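DUF3501 family protein (Burkholderia pseudomallei K96243, PDB 3FJV) is of unknown function but forms a two-chain assembly in which each subunit is built around a single antiparallel beta sheet flanked by helices. Local coordinates at residues A89-E94 / A143-R148; V115-D120 / F149-A154. All blocks are in the same frame, centred on the assembly; numbering follows the deposited sequence.

In the fold
Both contacts draw on strand 144-150. Along the chain their segments alternate, 89-94, 115-120, 143-148 and 149-154, so contact 1 and contact 2 interlock rather than nest. Contact 1 pairs strand 86-93 with its sheet neighbour 144-150, and its centre lies about 6 Å from the centre of the chain. Contact 2 starts at the far end of strand 144-150 and reaches strand 115-119, past the intervening strand 125-129; the contact centres are about 18 Å apart. One strand therefore carries backbone pairing with 86-93 along 144-147, and from F149 on meets 115-119 through side chains, without a hydrogen bond. The second subunit packs against contact 1 but does not touch the segments of contact 2.

Contact 1 of 2, residues A89-E94 / A143-R148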
# COMPACT_ATOMS: atom_id res chain seq x y z
N ALA A 89 -4.16 16.60 -1.78
CA ALA A 89 -4.04 15.99 -0.45
C ALA A 89 -3.66 14.50 -0.53
O ALA A 89 -3.95 13.79 -1.50
CB ALA A 89 -5.33 16.20 0.41
N THR A 90 -2.86 14.07 0.43
CA THR A 90 -2.58 12.68 0.67
C THR A 90 -3.58 12.23 1.75
O THR A 90 -3.66 12.83 2.84
CB THR A 90 -1.11 12.46 1.15
OG1 THR A 90 -0.21 12.89 0.11
CG2 THR A 90 -0.89 10.98 1.46
N LEU A 91 -4.34 11.20 1.41
CA LEU A 91 -5.28 10.57 2.32
C LEU A 91 -4.63 9.29 2.86
O LEU A 91 -4.14 8.46 2.09
CB LEU A 91 -6.59 10.19 1.62
CG LEU A 91 -7.69 9.42 2.41
CD1 LEU A 91 -8.40 10.22 3.47
CD2 LEU A 91 -8.78 8.89 1.45
N GLN A 92 -4.67 9.14 4.18
CA GLN A 92 -4.16 7.93 4.82
C GLN A 92 -5.26 7.32 5.64
O GLN A 92 -5.99 8.03 6.33
CB GLN A 92 -2.93 8.21 5.68
CG GLN A 92 -1.71 8.61 4.82
CD GLN A 92 -0.40 8.44 5.55
OE1 GLN A 92 -0.02 7.30 5.92
NE2 GLN A 92 0.34 9.54 5.73
N ILE A 93 -5.40 6.01 5.54
CA ILE A 93 -6.37 5.21 6.28
C ILE A 93 -5.53 4.46 7.29
O ILE A 93 -4.60 3.74 6.89
CB ILE A 93 -7.08 4.22 5.33
CG1 ILE A 93 -7.80 4.99 4.22
CG2 ILE A 93 -8.12 3.35 6.08
CD1 ILE A 93 -8.12 4.10 2.99
N GLU A 94 -5.81 4.64 8.58
CA GLU A 94 -5.00 4.06 9.64
C GLU A 94 -5.81 3.18 10.59
O GLU A 94 -6.77 3.65 11.19
CB GLU A 94 -4.31 5.19 10.40
CG GLU A 94 -3.32 5.96 9.50
CD GLU A 94 -2.87 7.31 10.06
OE1 GLU A 94 -3.48 7.80 11.05
OE2 GLU A 94 -1.90 7.86 9.51
N ALA A 143 -3.71 1.89 1.77
CA ALA A 143 -3.97 2.76 2.91
C ALA A 143 -3.64 4.20 2.53
O ALA A 143 -3.80 5.09 3.38
CB ALA A 143 -3.13 2.30 4.13
N VAL A 144 -3.07 4.44 1.33
CA VAL A 144 -2.63 5.81 0.93
C VAL A 144 -3.16 6.17 -0.46
O VAL A 144 -2.96 5.43 -1.40
CB VAL A 144 -1.12 5.99 0.99
CG1 VAL A 144 -0.71 7.44 0.63
CG2 VAL A 144 -0.58 5.64 2.39
N HIS A 145 -3.81 7.33 -0.58
CA HIS A 145 -4.34 7.79 -1.86
C HIS A 145 -3.93 9.24 -2.09
O HIS A 145 -3.71 9.98 -1.14
CB HIS A 145 -5.86 7.70 -1.82
CG HIS A 145 -6.36 6.29 -1.70
ND1 HIS A 145 -6.61 5.50 -2.81
CD2 HIS A 145 -6.66 5.54 -0.61
CE1 HIS A 145 -7.03 4.31 -2.40
NE2 HIS A 145 -7.10 4.31 -1.07
N PHE A 146 -3.78 9.62 -3.35
CA PHE A 146 -3.47 11.01 -3.73
C PHE A 146 -4.75 11.63 -4.28
O PHE A 146 -5.35 11.10 -5.24
CB PHE A 146 -2.37 10.99 -4.79
CG PHE A 146 -0.99 10.59 -4.29
CD1 PHE A 146 -0.68 10.47 -2.94
CD2 PHE A 146 0.05 10.40 -5.22
CE1 PHE A 146 0.59 10.13 -2.51
CE2 PHE A 146 1.33 10.05 -4.79
CZ PHE A 146 1.59 9.93 -3.40
N LEU A 147 -5.24 12.69 -3.63
CA LEU A 147 -6.50 13.29 -4.02
C LEU A 147 -6.30 14.70 -4.65
O LEU A 147 -5.36 15.46 -4.27
CB LEU A 147 -7.43 13.40 -2.82
CG LEU A 147 -7.70 12.18 -1.95
CD1 LEU A 147 -8.74 12.53 -0.83
CD2 LEU A 147 -8.09 10.98 -2.74
N ARG A 148 -7.22 15.06 -5.55
CA ARG A 148 -7.27 16.38 -6.17
C ARG A 148 -8.69 16.93 -5.96
O ARG A 148 -9.64 16.25 -6.24
CB ARG A 148 -6.98 16.23 -7.67
CG ARG A 148 -7.29 17.41 -8.56
CD ARG A 148 -6.68 17.25 -9.96
NE ARG A 148 -7.40 16.37 -10.88
CZ ARG A 148 -8.46 16.75 -11.61
NH1 ARG A 148 -8.97 17.97 -11.46
NH2 ARG A 148 -9.04 15.88 -12.43
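A chi1 of -62° at T90 sets OG1 beside the backbone N and turns CG2 anti to it; V144 CG1 is anti to its own backbone N as well (chi1 -177°), and these two methyls meet 3.6 Å apart (T90 CG2 to V144 CG1) as the side chains cross obliquely. The other V144 branch, CG2, lies alongside the extended chain of Q92, 3.9 Å from Q92 OE1. F146 stands beside T90 on this same face, with ring atom CE1 of F146 3.9 Å from T90 OG1, a hydroxyl whose hydrogen bond goes to E46. On the reverse face CD1 of L147 reaches L91 CB at 4.0 Å, L147 CG being beside its own backbone N (chi1 -51°). I93 brings CD1 to the edge of the H145 imidazole, 4.1 Å from H145 CD2, while ND1 of that ring is hydrogen-bonded to D130.

Five backbone hydrogen bonds define an antiparallel register in which A89 with L147 and L91 with H145 are hydrogen-bonded pairs, whereas T90 with F146 and Q92 with V144 are non-hydrogen-bonded pairs. The bond from L147 N to A89 O is the shortest at 2.7 Å, almost straight and nearly along the C=O axis. In the return bond A89 N instead sits above the carbonyl plane of L147. I93 N closes the series on A143 O at 2.8 Å, so the pairing runs on to the residue just before strand 144-150.

These are inner strands of the eight-stranded antiparallel sheet: 86-93 is also bonded to 41-45, and 144-150 to 125-129. L43 of strand 41-45 touches A89 and L147 on one face; on the other, helix 98-107 of the second subunit places T99 against T90 and Q92, and its R102 makes a cation-pi contact with F146.

Contact 2 of 2, residues V115-D120 / F149-A154; sequences VFLRVD and FELGDA
The F149 ring is the tight centre of this contact, held from two directions by strand 115-119. L117 comes over one ring face with CD1, which lies 3.6 Å from F149 CG and 4.0 Å from the ring centroid, 25° off the normal: a CH-pi contact displaced toward the rim. The two side chains cross at about a right angle. At the ring's edge, in its plane, V115 CG1 approaches F149 CZ at 3.8 Å; the V115 carbonyl O also lies near that edge, 3.7 Å from F149 CE1. In F149, CG beside the backbone N (chi1 -66°) carries the ring toward strand 115-119, one face to L117 and an edge to V115.

No hydrogen bond joins the segments, and the nearest CA atoms, L117 and F149, are 7.7 Å apart. This is consistent with the antiparallel sheet's strand order, in which 125-129 separates 115-119 from 144-150; V125 and A127 of that middle strand touch F149 as well.

Beyond F149 the packing loosens. L117 CD1 reaches L151 CD1 only at 4.4 Å, and V119 CG2 stands 4.5 Å from L151 CD2. The chain then turns into helix 153-160 with G152 at its N-cap position, and G152 and D153 are exposed. Farther along that helix, M155 and K158 pack on V119 and L159 on L151, while K158 forms a salt bridge with D120.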
# COMPACT_ATOMS: atom_id res chain seq x y z
N VAL A 115 -14.83 11.31 -0.41
CA VAL A 115 -14.42 12.44 0.42
C VAL A 115 -14.71 13.70 -0.34
O VAL A 115 -14.31 13.86 -1.46
CB VAL A 115 -12.91 12.38 0.78
CG1 VAL A 115 -12.43 13.73 1.40
CG2 VAL A 115 -12.63 11.18 1.71
N PHE A 116 -15.40 14.64 0.29
CA PHE A 116 -15.77 15.90 -0.34
C PHE A 116 -15.50 17.12 0.51
O PHE A 116 -15.56 17.05 1.74
CB PHE A 116 -17.23 15.90 -0.75
CG PHE A 116 -18.20 15.84 0.40
CD1 PHE A 116 -18.54 14.63 0.94
CD2 PHE A 116 -18.76 16.99 0.94
CE1 PHE A 116 -19.42 14.53 1.99
CE2 PHE A 116 -19.64 16.90 2.02
CZ PHE A 116 -19.97 15.66 2.54
N LEU A 117 -15.24 18.25 -0.16
CA LEU A 117 -15.10 19.56 0.48
C LEU A 117 -16.32 20.40 0.14
O LEU A 117 -16.89 20.26 -0.94
CB LEU A 117 -13.88 20.33 -0.13
CG LEU A 117 -12.46 20.07 0.24
CD1 LEU A 117 -11.49 20.84 -0.66
CD2 LEU A 117 -12.25 20.50 1.67
N ARG A 118 -16.68 21.35 1.00
CA ARG A 118 -17.68 22.36 0.64
C ARG A 118 -17.25 23.73 1.13
O ARG A 118 -17.07 23.94 2.33
CB ARG A 118 -19.05 22.00 1.21
CG ARG A 118 -20.16 22.88 0.66
CD ARG A 118 -21.44 22.84 1.49
NE ARG A 118 -22.35 21.78 1.09
CZ ARG A 118 -23.46 21.96 0.38
NH1 ARG A 118 -23.79 23.18 -0.03
NH2 ARG A 118 -24.24 20.93 0.09
N VAL A 119 -17.06 24.68 0.19
CA VAL A 119 -16.71 26.06 0.54
C VAL A 119 -18.01 26.80 0.79
O VAL A 119 -18.83 26.92 -0.11
CB VAL A 119 -15.98 26.82 -0.59
CG1 VAL A 119 -15.70 28.26 -0.17
CG2 VAL A 119 -14.72 26.11 -0.98
N ASP A 120 -18.22 27.27 2.01
CA ASP A 120 -19.47 28.01 2.32
C ASP A 120 -20.71 27.25 1.82
O ASP A 120 -20.84 26.07 2.06
CB ASP A 120 -19.37 29.42 1.66
CG ASP A 120 -20.30 30.46 2.29
OD1 ASP A 120 -20.56 30.39 3.52
OD2 ASP A 120 -20.76 31.36 1.55
N PHE A 149 -8.82 18.16 -5.47
CA PHE A 149 -10.12 18.80 -5.35
C PHE A 149 -10.12 20.03 -6.26
O PHE A 149 -9.36 20.96 -6.02
CB PHE A 149 -10.33 19.27 -3.90
CG PHE A 149 -10.44 18.16 -2.89
CD1 PHE A 149 -11.66 17.56 -2.60
CD2 PHE A 149 -9.31 17.78 -2.13
CE1 PHE A 149 -11.75 16.55 -1.65
CE2 PHE A 149 -9.41 16.81 -1.16
CZ PHE A 149 -10.64 16.19 -0.93
N GLU A 150 -10.99 20.07 -7.27
CA GLU A 150 -10.96 21.16 -8.23
C GLU A 150 -12.00 22.23 -7.82
O GLU A 150 -13.17 21.93 -7.58
CB GLU A 150 -11.15 20.63 -9.66
CG GLU A 150 -10.52 21.52 -10.75
CD GLU A 150 -9.00 21.43 -10.84
OE1 GLU A 150 -8.39 20.38 -10.51
OE2 GLU A 150 -8.40 22.44 -11.27
N LEU A 151 -11.52 23.47 -7.66
CA LEU A 151 -12.39 24.57 -7.21
C LEU A 151 -12.62 25.61 -8.28
O LEU A 151 -11.66 26.07 -8.93
CB LEU A 151 -11.81 25.25 -5.96
CG LEU A 151 -11.94 24.66 -4.55
CD1 LEU A 151 -11.52 23.20 -4.40
CD2 LEU A 151 -11.10 25.56 -3.59
N GLY A 152 -13.88 25.99 -8.44
CA GLY A 152 -14.23 27.03 -9.40
C GLY A 152 -14.06 28.41 -8.82
O GLY A 152 -13.62 28.60 -7.69
N ASP A 153 -14.40 29.40 -9.61
CA ASP A 153 -14.11 30.77 -9.27
C ASP A 153 -14.84 31.25 -8.05
O ASP A 153 -14.23 31.85 -7.17
CB ASP A 153 -14.40 31.73 -10.47
CG ASP A 153 -13.96 33.15 -10.18
OD1 ASP A 153 -12.77 33.39 -9.96
OD2 ASP A 153 -14.83 34.02 -10.19
N ALA A 154 -16.15 30.97 -8.00
CA ALA A 154 -16.95 31.39 -6.86
C ALA A 154 -16.40 30.79 -5.55
O ALA A 154 -16.32 31.47 -4.55
CB ALA A 154 -18.49 31.11 -7.11